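Local coordinates for hypothetical protein Atu2144 (Agrobacterium tumefaciens, PDB 2ODF) that is of unknown function but belongs to the N-formylglutamate amidohydrolase family, and so may hydrolyse N-formylglutamate or a related amide, at residues 30-35 with 150-155. Numbering follows the deposited sequence.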
loop_
_atom_site.group_PDB
_atom_site.type_symbol
_atom_site.label_atom_id
_atom_site.label_comp_id
_atom_site.label_asym_id
_atom_site.label_seq_id
_atom_site.Cartn_x
_atom_site.Cartn_y
_atom_site.Cartn_z
ATOM N N VAL A 30 -18.980 4.453 6.656
ATOM C CA VAL A 30 -17.737 3.667 6.518
ATOM C C VAL A 30 -17.486 2.872 7.808
ATOM O O VAL A 30 -17.521 3.428 8.910
ATOM C CB VAL A 30 -16.518 4.577 6.195
ATOM C CG1 VAL A 30 -15.218 3.739 6.060
ATOM C CG2 VAL A 30 -16.836 5.456 4.926
ATOM N N CYS A 31 -17.232 1.580 7.667
ATOM C CA CYS A 31 -17.007 0.705 8.815
ATOM C C CYS A 31 -15.799 -0.195 8.569
ATOM O O CYS A 31 -15.917 -1.276 7.986
ATOM C CB CYS A 31 -18.270 -0.127 9.098
ATOM S SG CYS A 31 -18.203 -0.937 10.672
ATOM N N GLU A 32 -14.628 0.280 9.004
ATOM C CA GLU A 32 -13.363 -0.429 8.809
ATOM C C GLU A 32 -13.254 -1.714 9.663
ATOM O O GLU A 32 -12.646 -2.701 9.238
ATOM C CB GLU A 32 -12.182 0.484 9.123
ATOM C CG GLU A 32 -12.166 1.820 8.420
ATOM C CD GLU A 32 -12.747 2.903 9.271
ATOM O OE1 GLU A 32 -13.856 2.693 9.801
ATOM O OE2 GLU A 32 -12.110 3.961 9.414
ATOM N N HIS A 33 -13.893 -1.719 10.832
ATOM C CA HIS A 33 -13.786 -2.851 11.763
ATOM C C HIS A 33 -15.040 -3.697 11.821
ATOM O O HIS A 33 -15.359 -4.279 12.855
ATOM C CB HIS A 33 -13.387 -2.362 13.164
ATOM C CG HIS A 33 -12.088 -1.609 13.197
ATOM N ND1 HIS A 33 -11.766 -0.736 14.208
ATOM C CD2 HIS A 33 -11.054 -1.563 12.318
ATOM C CE1 HIS A 33 -10.575 -0.204 13.976
ATOM N NE2 HIS A 33 -10.127 -0.675 12.824
ATOM N N ALA A 34 -15.695 -3.822 10.669
ATOM C CA ALA A 34 -17.009 -4.414 10.517
ATOM C C ALA A 34 -17.024 -5.915 10.768
ATOM O O ALA A 34 -18.032 -6.453 11.232
ATOM C CB ALA A 34 -17.531 -4.150 9.074
ATOM N N SER A 35 -15.922 -6.585 10.429
ATOM C CA SER A 35 -15.923 -8.051 10.330
ATOM C C SER A 35 -14.732 -8.717 10.990
ATOM O O SER A 35 -13.605 -8.269 10.864
ATOM C CB SER A 35 -16.017 -8.479 8.865
ATOM O OG SER A 35 -15.900 -9.901 8.768
ATOM N N VAL A 150 -18.936 12.306 5.453
ATOM C CA VAL A 150 -18.210 11.052 5.710
ATOM C C VAL A 150 -18.387 10.686 7.157
ATOM O O VAL A 150 -17.950 11.407 8.038
ATOM C CB VAL A 150 -16.709 11.176 5.340
ATOM C CG1 VAL A 150 -15.928 9.838 5.632
ATOM C CG2 VAL A 150 -16.581 11.590 3.875
ATOM N N VAL A 151 -18.996 9.533 7.407
ATOM C CA VAL A 151 -19.306 9.146 8.775
ATOM C C VAL A 151 -18.764 7.753 8.980
ATOM O O VAL A 151 -19.216 6.827 8.319
ATOM C CB VAL A 151 -20.830 9.142 9.045
ATOM C CG1 VAL A 151 -21.104 8.663 10.496
ATOM C CG2 VAL A 151 -21.446 10.536 8.771
ATOM N N THR A 152 -17.791 7.604 9.871
ATOM C CA THR A 152 -17.282 6.275 10.221
ATOM C C THR A 152 -17.887 5.773 11.547
ATOM O O THR A 152 -18.169 6.548 12.478
ATOM C CB THR A 152 -15.745 6.230 10.262
ATOM O OG1 THR A 152 -15.265 6.788 11.478
ATOM C CG2 THR A 152 -15.121 7.032 9.115
ATOM N N ILE A 153 -18.099 4.462 11.604
ATOM C CA ILE A 153 -18.788 3.829 12.736
ATOM C C ILE A 153 -17.896 2.788 13.386
ATOM O O ILE A 153 -17.457 1.824 12.735
ATOM C CB ILE A 153 -20.107 3.118 12.280
ATOM C CG1 ILE A 153 -21.036 4.070 11.512
ATOM C CG2 ILE A 153 -20.800 2.451 13.448
ATOM C CD1 ILE A 153 -21.545 5.280 12.291
ATOM N N HIS A 154 -17.666 2.969 14.683
ATOM C CA HIS A 154 -16.772 2.139 15.471
ATOM C C HIS A 154 -17.442 1.770 16.808
ATOM O O HIS A 154 -18.356 2.478 17.279
ATOM C CB HIS A 154 -15.479 2.886 15.803
ATOM C CG HIS A 154 -14.534 3.026 14.648
ATOM N ND1 HIS A 154 -14.798 3.830 13.559
ATOM C CD2 HIS A 154 -13.330 2.454 14.414
ATOM C CE1 HIS A 154 -13.779 3.763 12.716
ATOM N NE2 HIS A 154 -12.885 2.923 13.205
ATOM N N SER A 155 -16.969 0.690 17.422
ATOM C CA SER A 155 -17.291 0.404 18.819
ATOM C C SER A 155 -16.025 0.172 19.600
ATOM O O SER A 155 -14.942 -0.130 19.032
ATOM C CB SER A 155 -18.296 -0.779 18.990
ATOM O OG SER A 155 -17.733 -2.054 18.714
HETATM O O HOH W 1 -14.948 0.433 12.315
#
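Val30 pairs with Thr152 in parallel register where strands 27-31 and 149-156 run side by side in the middle of the mixed sheet. Val30 N gives its hydrogen to Val151 O at 2.9 Å, and Val30 O takes one from Ile153 N, also at 2.9 Å, with a C=O...N angle of 169°. The same oxygen lies 3.1 Å from Thr152 CA in a CA-H...O contact. On the face they share, Thr152 CG2 lies 4.1 Å from Val30 CB; beta-branched residues suit such extended, buried strands. On the face of Cys31 and Ile153, both side chains pack against helix 62-73.

Beyond Cys31 this close pairing ends. A type I turn, Cys31 to Ala34, carries the chain away from its neighbour, and a water bridges the widened gap, accepting from His33 N and donating to Ile153 O. The water also sits over the centre of one face of the His154 ring. That ring turns an edge toward the face of His33 in an offset edge-to-face pair, planes at 82°. The bent chain of Glu32 (chi2 96°) brings its carboxylate beside His154, while OE2 is hydrogen-bonded to Thr209 OG1. His33 NE2 is hydrogen-bonded to Asp88 OD1, and a weak hydrogen bond joins ND1 and Asp59 OD1. Such a buried cluster of acid and imidazole groups at strand ends is consistent with a metal or substrate site, as in zinc-dependent exopeptidases related to this family.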